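2-hydroxyethylphosphonate dioxygenase (Streptomyces viridochromogenes, PDB 4YAR) is a non-heme iron-dependent dioxygenase that converts 2-hydroxyethylphosphonate and O2 to hydroxymethylphosphonate and formate in the biosynthesis of the antibiotic phosphinothricin tripeptide. Local coordinates at residues D172-P177 with H182-A187; V195-Q200 with E355-V360; D294-G299 with A328-D333; S313-G318 with A322-S327. The protein carries 1 engineered substitution. One frame throughout, in Å; residues are numbered along the deposited sequence. Where two conformers were deposited one is given.

Contact 1 (D172-P177 with H182-A187); sequences DSYVHP and HSYSLA. Engineered in segment 172-177: His176 (natural residue Glu). With CD (cadmium ion), chain B.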
# COMPACT_ATOMS: atom_id res chain seq x y z
N ASP A 172 -18.65 -3.32 -11.02
CA ASP A 172 -17.48 -2.77 -11.67
C ASP A 172 -16.49 -2.27 -10.60
O ASP A 172 -16.90 -1.85 -9.46
CB ASP A 172 -17.88 -1.56 -12.56
CG ASP A 172 -18.66 -1.91 -13.86
OD1 ASP A 172 -18.78 -3.07 -14.30
OD2 ASP A 172 -19.25 -0.95 -14.44
N SER A 173 -15.22 -2.20 -10.99
CA SER A 173 -14.20 -1.62 -10.14
C SER A 173 -13.24 -0.81 -10.95
O SER A 173 -13.12 -1.03 -12.14
CB SER A 173 -13.44 -2.70 -9.33
OG SER A 173 -12.87 -3.66 -10.20
N TYR A 174 -12.57 0.12 -10.32
CA TYR A 174 -11.50 0.85 -10.95
C TYR A 174 -10.49 1.39 -9.93
O TYR A 174 -10.78 1.53 -8.71
CB TYR A 174 -12.05 2.01 -11.81
CG TYR A 174 -12.47 3.23 -11.01
CD1 TYR A 174 -13.58 3.24 -10.17
CD2 TYR A 174 -11.73 4.42 -11.13
CE1 TYR A 174 -13.92 4.36 -9.45
CE2 TYR A 174 -12.07 5.54 -10.43
CZ TYR A 174 -13.17 5.54 -9.60
OH TYR A 174 -13.44 6.70 -8.89
N VAL A 175 -9.35 1.83 -10.47
CA VAL A 175 -8.33 2.44 -9.67
C VAL A 175 -8.35 3.91 -9.95
O VAL A 175 -8.17 4.34 -11.10
CB VAL A 175 -6.94 1.95 -9.97
CG1 VAL A 175 -5.96 2.76 -9.10
CG2 VAL A 175 -6.87 0.47 -9.66
N HIS A 176 -8.44 4.63 -8.84
CA HIS A 176 -8.52 6.05 -8.80
C HIS A 176 -7.08 6.53 -8.74
O HIS A 176 -6.22 6.02 -7.97
CB HIS A 176 -9.39 6.49 -7.59
CG HIS A 176 -9.62 7.95 -7.51
ND1 HIS A 176 -10.11 8.69 -8.57
CD2 HIS A 176 -9.41 8.83 -6.50
CE1 HIS A 176 -10.19 9.96 -8.21
NE2 HIS A 176 -9.80 10.06 -6.95
N PRO A 177 -6.76 7.47 -9.63
CA PRO A 177 -5.40 7.93 -9.52
C PRO A 177 -5.20 8.88 -8.33
O PRO A 177 -6.14 9.48 -7.86
CB PRO A 177 -5.19 8.67 -10.84
CG PRO A 177 -6.53 9.08 -11.32
CD PRO A 177 -7.52 8.14 -10.71
N HIS A 182 -12.95 13.35 -6.73
CA HIS A 182 -13.93 12.35 -7.15
C HIS A 182 -15.19 12.47 -6.33
O HIS A 182 -15.18 13.04 -5.19
CB HIS A 182 -13.36 10.92 -7.07
CG HIS A 182 -12.58 10.66 -5.83
ND1 HIS A 182 -11.35 11.25 -5.60
CD2 HIS A 182 -12.82 9.87 -4.76
CE1 HIS A 182 -10.88 10.82 -4.44
NE2 HIS A 182 -11.77 10.00 -3.92
N SER A 183 -16.30 12.01 -6.89
CA SER A 183 -17.53 11.86 -6.11
C SER A 183 -18.45 10.95 -6.82
O SER A 183 -18.20 10.55 -7.97
CB SER A 183 -18.25 13.22 -5.90
OG SER A 183 -18.49 13.84 -7.17
N TYR A 184 -19.57 10.61 -6.17
CA TYR A 184 -20.50 9.63 -6.73
C TYR A 184 -21.95 10.02 -6.46
O TYR A 184 -22.20 10.59 -5.41
CB TYR A 184 -20.25 8.26 -6.03
CG TYR A 184 -18.81 7.81 -6.16
CD1 TYR A 184 -18.34 7.17 -7.30
CD2 TYR A 184 -17.91 8.03 -5.16
CE1 TYR A 184 -17.00 6.78 -7.42
CE2 TYR A 184 -16.57 7.65 -5.25
CZ TYR A 184 -16.13 7.03 -6.39
OH TYR A 184 -14.81 6.66 -6.45
N SER A 185 -22.87 9.67 -7.39
CA SER A 185 -24.27 9.74 -7.14
C SER A 185 -24.93 8.48 -7.58
O SER A 185 -24.30 7.72 -8.33
CB SER A 185 -24.90 10.90 -7.89
OG SER A 185 -24.63 10.84 -9.27
N LEU A 186 -26.20 8.30 -7.25
CA LEU A 186 -26.94 7.18 -7.75
C LEU A 186 -27.26 7.37 -9.23
O LEU A 186 -27.53 8.47 -9.67
CB LEU A 186 -28.24 7.00 -6.96
CG LEU A 186 -28.05 6.74 -5.50
CD1 LEU A 186 -29.42 6.71 -4.81
CD2 LEU A 186 -27.35 5.37 -5.29
N ALA A 187 -27.12 6.33 -10.03
CA ALA A 187 -27.47 6.43 -11.41
C ALA A 187 -29.01 6.43 -11.58
O ALA A 187 -29.52 6.96 -12.56
CB ALA A 187 -26.78 5.35 -12.22
CD CD B . -11.39 8.86 -1.84
O HOH W 1 -11.22 7.45 -0.17
O HOH W 2 -13.56 7.67 -2.07
O HOH W 3 -10.33 6.85 -2.47
O HOH W 4 -12.13 10.59 -0.40
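Two aromatic pairs, Tyr174 with Tyr184 and His176 with His182, form a buried contact beside the metal site, joining two strands of the first beta barrel, which has the cupin architecture. In the tyrosine pair the side chains approach from opposite directions, and each hydroxyl lies near the plane of the other ring, at its edge. Tyr174 OH and Tyr184 OH are hydrogen-bonded at 2.8 Å. Tyrosine suits both places because its long ring carries a polar end across the interior, where Trp147 provides a second partner for Tyr174 OH.

His182 contributes NE2 to the cadmium ion at 2.4 Å, together with His129 and four waters; in the native enzyme these two histidines bind Fe(2+). The CG of His182 sits between its backbone N and carbonyl carbon (chi1 43°), an orientation that turns the imidazole to the metal while ND1 bonds to Cys180 O. His176 is engineered, replacing the natural Glu at a substrate-binding position. Its edge is directed at one face of the His182 ring, planes at 64°, but the modelled approach is improbably close and the residue has two conformers, so this geometry is doubtful.

Around the contact, strand 173-176 is hydrogen-bonded to strand 133-140 through Thr135 and Ala133, while Tyr184 packs on Thr135, Ile143 of strand 143-146 and Ile194 of strand 192-198.

Contact 2 (V195-Q200 with E355-V360); sequences VSYTAQ and ENHYVV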
# COMPACT_ATOMS: atom_id res chain seq x y z
N VAL A 195 -17.10 0.13 -1.72
CA VAL A 195 -15.89 0.15 -0.89
C VAL A 195 -14.86 0.97 -1.56
O VAL A 195 -14.63 0.78 -2.79
CB VAL A 195 -15.22 -1.22 -0.67
CG1 VAL A 195 -13.90 -1.04 0.11
CG2 VAL A 195 -16.13 -2.22 -0.08
N SER A 196 -14.21 1.86 -0.80
CA SER A 196 -13.07 2.60 -1.28
C SER A 196 -11.90 2.16 -0.42
O SER A 196 -11.91 2.35 0.81
CB SER A 196 -13.27 4.10 -1.20
OG SER A 196 -12.12 4.80 -1.69
N TYR A 197 -10.93 1.54 -1.07
CA TYR A 197 -9.77 0.94 -0.44
C TYR A 197 -8.47 1.65 -0.90
O TYR A 197 -8.07 1.49 -2.06
CB TYR A 197 -9.64 -0.53 -0.80
CG TYR A 197 -8.50 -1.22 -0.07
CD1 TYR A 197 -8.64 -1.58 1.26
CD2 TYR A 197 -7.30 -1.50 -0.70
CE1 TYR A 197 -7.61 -2.17 1.96
CE2 TYR A 197 -6.25 -2.11 -0.04
CZ TYR A 197 -6.41 -2.47 1.31
OH TYR A 197 -5.35 -3.06 1.94
N THR A 198 -7.87 2.37 0.03
CA THR A 198 -6.65 3.11 -0.29
C THR A 198 -5.40 2.28 0.09
O THR A 198 -5.42 1.38 0.89
CB THR A 198 -6.61 4.41 0.47
OG1 THR A 198 -6.48 4.08 1.86
CG2 THR A 198 -7.85 5.29 0.24
N ALA A 199 -4.33 2.49 -0.62
CA ALA A 199 -3.06 1.89 -0.19
C ALA A 199 -2.22 3.05 0.27
O ALA A 199 -2.47 4.17 -0.14
CB ALA A 199 -2.40 1.21 -1.38
N GLN A 200 -1.15 2.75 1.00
CA GLN A 200 -0.08 3.74 1.28
C GLN A 200 0.48 4.28 0.01
O GLN A 200 0.66 3.58 -0.96
CB GLN A 200 1.04 3.11 2.15
CG GLN A 200 2.15 2.32 1.41
CD GLN A 200 1.69 1.09 0.60
OE1 GLN A 200 0.64 0.46 0.86
NE2 GLN A 200 2.54 0.70 -0.37
N GLU A 355 -0.08 -6.94 3.97
CA GLU A 355 -1.35 -6.88 4.67
C GLU A 355 -2.55 -7.19 3.77
O GLU A 355 -2.57 -6.94 2.56
CB GLU A 355 -1.55 -5.50 5.29
CG GLU A 355 -0.49 -5.06 6.28
CD GLU A 355 -0.76 -3.68 6.88
OE1 GLU A 355 -1.87 -3.15 6.81
OE2 GLU A 355 0.18 -3.18 7.50
N ASN A 356 -3.56 -7.77 4.39
CA ASN A 356 -4.87 -7.95 3.77
C ASN A 356 -5.96 -7.29 4.60
O ASN A 356 -5.93 -7.33 5.89
CB ASN A 356 -5.27 -9.46 3.71
CG ASN A 356 -4.39 -10.32 2.81
OD1 ASN A 356 -3.97 -9.93 1.75
ND2 ASN A 356 -4.16 -11.58 3.25
N HIS A 357 -7.00 -6.79 3.91
CA HIS A 357 -8.21 -6.38 4.54
C HIS A 357 -9.36 -7.09 3.89
O HIS A 357 -9.41 -7.16 2.59
CB HIS A 357 -8.44 -4.85 4.39
CG HIS A 357 -7.39 -4.00 5.02
ND1 HIS A 357 -7.58 -3.38 6.24
CD2 HIS A 357 -6.18 -3.61 4.60
CE1 HIS A 357 -6.55 -2.61 6.50
NE2 HIS A 357 -5.68 -2.77 5.56
N TYR A 358 -10.18 -7.78 4.70
CA TYR A 358 -11.25 -8.55 4.13
C TYR A 358 -12.61 -8.02 4.57
O TYR A 358 -12.77 -7.64 5.74
CB TYR A 358 -11.22 -10.03 4.64
CG TYR A 358 -10.11 -10.91 4.13
CD1 TYR A 358 -10.17 -11.51 2.89
CD2 TYR A 358 -8.99 -11.13 4.89
CE1 TYR A 358 -9.19 -12.34 2.46
CE2 TYR A 358 -7.98 -11.95 4.48
CZ TYR A 358 -8.07 -12.57 3.24
OH TYR A 358 -7.08 -13.40 2.78
N VAL A 359 -13.58 -8.07 3.68
CA VAL A 359 -15.01 -7.83 4.05
C VAL A 359 -15.95 -8.86 3.49
O VAL A 359 -15.90 -9.22 2.26
CB VAL A 359 -15.48 -6.39 3.73
CG1 VAL A 359 -15.41 -6.12 2.24
CG2 VAL A 359 -16.91 -6.14 4.28
N VAL A 360 -16.77 -9.40 4.38
CA VAL A 360 -17.70 -10.45 4.03
C VAL A 360 -18.93 -9.82 3.36
O VAL A 360 -19.49 -8.86 3.87
CB VAL A 360 -18.20 -11.24 5.27
CG1 VAL A 360 -19.18 -12.29 4.85
CG2 VAL A 360 -17.08 -11.88 6.03
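Tyr197 extends its ring from strand 192-198 toward strand 355-362 with CG anti to the backbone N (chi1 -175°), and His357 answers from the latter with CG anti to its carbonyl carbon (chi1 -62°). These torsions bring the two rings together between the six-stranded sheet of the first cupin barrel and the seven-stranded sheet of the second, an interface within a bicupin fold. The backbones stay well apart: Tyr197 CA and His357 CA, the nearest across the segments, are separated by 9.0 Å, so between these segments the contact is made by side chains.

The side chains cross at about a right angle. Their ring planes are inclined at 65° and their centroids lie 5.2 Å apart, an oblique pair. The CE1 side of Tyr197 runs up to the CG and CB atoms of the histidine, while the approach of its hydroxyl to the imidazole is modelled too tightly to carry weight.

Both aromatic groups have further partners. Phe405 stacks on the Tyr197 ring and Ser407 OG bonds to its hydroxyl, both from strand 400-407, the neighbour of strand 355-362; Trp387 meets His357 edge-to-face. A long tyrosine therefore suits this place, since it spans the gap and still satisfies its buried OH. Ser196, just before Tyr197 and a substrate-binding residue, packs on Ala133 and Thr135 of its own sheet. Val195 and Val359 leave a wider approach, with Val195 CG2 4.6 Å from Val359 CG1.

Contact 3 (D294-G299 with A328-D333); sequences DDQHDG and AAHLPD. With NA (sodium ion), chain L.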
# COMPACT_ATOMS: atom_id res chain seq x y z
N ASP A 294 5.37 1.45 -18.17
CA ASP A 294 4.40 1.99 -19.13
C ASP A 294 4.19 3.49 -19.03
O ASP A 294 4.32 4.07 -17.95
CB ASP A 294 3.11 1.23 -18.98
CG ASP A 294 3.32 -0.23 -19.25
OD1 ASP A 294 4.04 -0.49 -20.23
OD2 ASP A 294 2.85 -1.09 -18.47
N ASP A 295 3.95 4.13 -20.18
CA ASP A 295 3.59 5.55 -20.21
C ASP A 295 2.35 5.62 -19.35
O ASP A 295 1.58 4.67 -19.27
CB ASP A 295 3.35 6.09 -21.66
CG ASP A 295 2.14 5.40 -22.41
OD1 ASP A 295 1.58 4.39 -21.92
OD2 ASP A 295 1.74 5.89 -23.50
N GLN A 296 2.15 6.73 -18.66
CA GLN A 296 1.03 6.82 -17.74
C GLN A 296 -0.22 7.38 -18.46
O GLN A 296 -0.08 8.03 -19.48
CB GLN A 296 1.49 7.68 -16.60
CG GLN A 296 2.06 6.88 -15.43
CD GLN A 296 1.01 6.07 -14.69
OE1 GLN A 296 0.19 5.37 -15.29
NE2 GLN A 296 1.01 6.18 -13.37
N HIS A 297 -1.45 7.09 -18.00
CA HIS A 297 -2.64 7.72 -18.61
C HIS A 297 -3.73 8.08 -17.60
O HIS A 297 -4.41 7.20 -17.10
CB HIS A 297 -3.22 6.79 -19.69
CG HIS A 297 -3.96 7.50 -20.79
ND1 HIS A 297 -5.34 7.49 -20.89
CD2 HIS A 297 -3.51 8.23 -21.85
CE1 HIS A 297 -5.70 8.19 -21.96
NE2 HIS A 297 -4.62 8.64 -22.55
N ASP A 298 -3.92 9.39 -17.35
CA ASP A 298 -4.71 9.86 -16.17
C ASP A 298 -6.24 9.69 -16.25
O ASP A 298 -6.95 9.99 -15.28
CB ASP A 298 -4.32 11.30 -15.74
CG ASP A 298 -5.08 12.41 -16.51
OD1 ASP A 298 -5.53 12.17 -17.64
OD2 ASP A 298 -5.19 13.53 -15.97
N GLY A 299 -6.74 9.20 -17.39
CA GLY A 299 -8.10 8.68 -17.45
C GLY A 299 -8.33 7.56 -16.45
O GLY A 299 -7.40 7.11 -15.76
N ALA A 328 -3.40 -1.95 -11.41
CA ALA A 328 -2.61 -1.02 -12.16
C ALA A 328 -1.16 -1.41 -11.98
O ALA A 328 -0.71 -1.50 -10.86
CB ALA A 328 -2.84 0.38 -11.64
N ALA A 329 -0.44 -1.70 -13.06
CA ALA A 329 1.01 -2.03 -12.94
C ALA A 329 1.89 -0.93 -12.37
O ALA A 329 2.94 -1.23 -11.80
CB ALA A 329 1.57 -2.49 -14.29
N HIS A 330 1.42 0.32 -12.38
CA HIS A 330 2.12 1.41 -11.68
C HIS A 330 1.86 1.43 -10.22
O HIS A 330 2.48 2.26 -9.56
CB HIS A 330 1.67 2.78 -12.21
CG HIS A 330 1.79 2.90 -13.69
ND1 HIS A 330 0.83 2.34 -14.53
CD2 HIS A 330 2.68 3.53 -14.49
CE1 HIS A 330 1.17 2.53 -15.77
NE2 HIS A 330 2.26 3.30 -15.79
N LEU A 331 0.97 0.54 -9.72
CA LEU A 331 0.63 0.52 -8.32
C LEU A 331 0.68 -0.95 -7.90
O LEU A 331 -0.36 -1.54 -7.52
CB LEU A 331 -0.76 1.13 -8.04
CG LEU A 331 -0.84 2.65 -8.28
CD1 LEU A 331 -2.27 3.15 -8.38
CD2 LEU A 331 -0.03 3.40 -7.24
N PRO A 332 1.89 -1.54 -7.90
CA PRO A 332 2.02 -2.97 -7.57
C PRO A 332 1.62 -3.40 -6.18
O PRO A 332 1.41 -4.61 -5.96
CB PRO A 332 3.51 -3.25 -7.74
CG PRO A 332 4.03 -2.10 -8.53
CD PRO A 332 3.19 -0.94 -8.21
N ASP A 333 1.59 -2.50 -5.23
CA ASP A 333 1.26 -2.88 -3.84
C ASP A 333 -0.25 -2.79 -3.49
O ASP A 333 -0.61 -3.06 -2.35
CB ASP A 333 1.98 -1.99 -2.88
CG ASP A 333 3.54 -2.09 -3.00
OD1 ASP A 333 4.07 -3.07 -3.49
OD2 ASP A 333 4.21 -1.13 -2.57
NA NA L . -1.15 3.60 -14.99
O HOH W 5 -1.53 3.99 -12.42
O HOH W 6 -1.36 3.55 -16.98
O HOH W 7 -1.08 3.26 -13.60
O HOH W 8 -0.97 1.03 -14.60
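Gln296 and His330 form the protein side of a sodium site on the surface, where two loops of the chain meet. The ion is bound by Gln296 OE1 at 2.2 Å. His330 ND1 is modelled as a ligand at 2.4 Å, but the ion lies well out of the ring plane and the coordination is irregular. Waters are modelled around the ion, some too close to it or to each other, so the shell is doubtful. The two side chains come from opposite directions and stack, the amide lying almost parallel to the imidazole (7° between planes) with Gln296 CD 3.0 Å above the plane of the His330 ring, toward its rim. A bend at chi2 of Gln296 brings its amide back over that face.

His330 is the third residue of a type I turn from Ala328 to Leu331, which presents its ring to the other loop. There His330 NE2 donates to Asp294 O at 3.1 Å, the oxygen lying near the ring plane while the donor stands well above the carbonyl plane.

Histidine suits this position because its two nitrogens do different work: NE2 donates to Asp294 O while ND1 faces the ion, which is consistent with ND1 being unprotonated.

Contact 4 (S313-G318 with A322-S327); sequences SRRTFG and AASMAS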
# COMPACT_ATOMS: atom_id res chain seq x y z
N SER A 313 -12.26 -13.41 -15.76
CA SER A 313 -11.07 -13.71 -14.96
C SER A 313 -11.25 -14.89 -14.02
O SER A 313 -10.31 -15.34 -13.38
CB SER A 313 -10.66 -12.47 -14.21
OG SER A 313 -11.40 -12.34 -13.03
N ARG A 314 -12.44 -15.44 -13.88
CA ARG A 314 -12.64 -16.41 -12.83
C ARG A 314 -11.69 -17.57 -12.87
O ARG A 314 -11.37 -18.07 -13.93
CB ARG A 314 -14.04 -17.01 -12.88
CG ARG A 314 -15.04 -16.21 -12.08
CD ARG A 314 -16.40 -16.92 -12.26
NE ARG A 314 -16.99 -16.56 -13.54
CZ ARG A 314 -17.99 -17.24 -14.11
NH1 ARG A 314 -18.49 -18.34 -13.54
NH2 ARG A 314 -18.50 -16.81 -15.27
N ARG A 315 -11.24 -17.99 -11.71
CA ARG A 315 -10.34 -19.15 -11.59
C ARG A 315 -10.43 -19.82 -10.26
O ARG A 315 -10.78 -19.21 -9.25
CB ARG A 315 -8.86 -18.82 -11.89
CG ARG A 315 -8.14 -17.97 -10.81
CD ARG A 315 -8.19 -16.53 -11.26
NE ARG A 315 -7.69 -15.55 -10.27
CZ ARG A 315 -7.95 -14.24 -10.35
NH1 ARG A 315 -8.75 -13.73 -11.29
NH2 ARG A 315 -7.50 -13.45 -9.41
N THR A 316 -10.06 -21.11 -10.23
CA THR A 316 -9.84 -21.78 -8.96
C THR A 316 -8.50 -21.35 -8.36
O THR A 316 -7.54 -21.26 -9.06
CB THR A 316 -9.88 -23.30 -9.14
OG1 THR A 316 -11.13 -23.63 -9.71
CG2 THR A 316 -9.77 -24.05 -7.80
N PHE A 317 -8.52 -20.99 -7.08
CA PHE A 317 -7.37 -20.62 -6.28
C PHE A 317 -7.40 -21.44 -5.00
O PHE A 317 -8.06 -21.11 -4.01
CB PHE A 317 -7.35 -19.11 -6.01
CG PHE A 317 -6.14 -18.67 -5.23
CD1 PHE A 317 -4.88 -18.85 -5.76
CD2 PHE A 317 -6.27 -18.10 -3.99
CE1 PHE A 317 -3.75 -18.51 -5.06
CE2 PHE A 317 -5.13 -17.73 -3.29
CZ PHE A 317 -3.91 -17.96 -3.79
N GLY A 318 -6.66 -22.57 -4.99
CA GLY A 318 -6.76 -23.54 -3.90
C GLY A 318 -8.20 -24.02 -3.72
O GLY A 318 -8.83 -24.46 -4.64
N ALA A 322 -11.82 -17.40 -7.38
CA ALA A 322 -11.32 -15.99 -7.31
C ALA A 322 -11.67 -15.26 -8.56
O ALA A 322 -11.67 -15.82 -9.63
CB ALA A 322 -9.82 -15.97 -7.04
N ALA A 323 -11.97 -13.95 -8.46
CA ALA A 323 -12.07 -13.14 -9.64
C ALA A 323 -11.37 -11.79 -9.33
O ALA A 323 -11.35 -11.34 -8.17
CB ALA A 323 -13.54 -12.87 -9.92
N SER A 324 -10.82 -11.18 -10.37
CA SER A 324 -10.06 -9.96 -10.22
C SER A 324 -10.84 -8.70 -10.17
O SER A 324 -11.76 -8.50 -10.93
CB SER A 324 -9.08 -9.82 -11.40
OG SER A 324 -8.26 -10.99 -11.55
N MET A 325 -10.43 -7.82 -9.25
CA MET A 325 -10.86 -6.43 -9.30
C MET A 325 -9.83 -5.69 -10.11
O MET A 325 -8.84 -6.29 -10.59
CB MET A 325 -10.96 -5.77 -7.92
CG MET A 325 -11.86 -6.47 -7.00
SD MET A 325 -11.99 -5.43 -5.52
CE MET A 325 -12.97 -6.64 -4.54
N ALA A 326 -10.12 -4.43 -10.40
CA ALA A 326 -9.18 -3.58 -11.09
C ALA A 326 -7.76 -3.57 -10.49
O ALA A 326 -7.58 -3.61 -9.26
CB ALA A 326 -9.74 -2.21 -11.20
N SER A 327 -6.75 -3.42 -11.36
CA SER A 327 -5.34 -3.31 -10.94
C SER A 327 -4.60 -2.32 -11.85
O SER A 327 -5.08 -1.96 -12.93
CB SER A 327 -4.61 -4.66 -10.98
OG SER A 327 -4.60 -5.24 -12.27
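Arg315 lays one face of its guanidinium over Ala322 and the start of Ala323, with its edge turned to Ser324. A bend at chi2 (-97°) folds the long chain back across the neighbouring strand. Here NH1 of Arg315 reaches Ser324 OG at 2.8 Å, the oxygen tilted somewhat from the guanidinium plane; a second bond from NH2 to the same oxygen is weak. Arg315 NH1 also donates to Ser313 O at 3.1 Å, nearly straight and in the plane of the group. Bonds to both segments thus limit its rotation, and the small methyl of Ala322 lets the flat group pass over.

Ser313 stands with OG between its backbone N and carbonyl carbon, pointing at the other strand, where it accepts the amide of Ser324 (N to OG 3.0 Å, N-H...O angle 173°) and also bonds to Ser310 O. A serine suits this place, since one hydroxyl can serve both partners just after helix 307-312. On the same sheet face as Arg315, Phe317 CB rests 4.1 Å from Ala322 CB.

Between the backbones, Arg315 N to Ala322 O (3.0 Å) and Ala322 N to Arg315 O (2.8 Å) make a hydrogen-bonded pair. Reciprocal bonds are the mark of antiparallel pairing; with the short turn joining strands 315-317 and 320-324, this makes a beta hairpin at the edge of the seven-stranded sheet.

Contact 1 comes first along the chain and closes a four-residue loop in the first barrel, ending before contact 2 opens. Contact 2 then closes a loop of 154 residues, largely helical in its first part, and ties strand 192-198 to strand 355-362 of the second barrel. Contact 3 is nested in that loop, and contact 4, the short hairpin, is nested in turn inside contact 3. None cross. In space the levels interlock: Ser173 of contact 1 probably hydrogen-bonds the amide of Ala326 in contact 4, Val175 packs on Leu331 of contact 3, and Gln200 of contact 2 lies against Asp333.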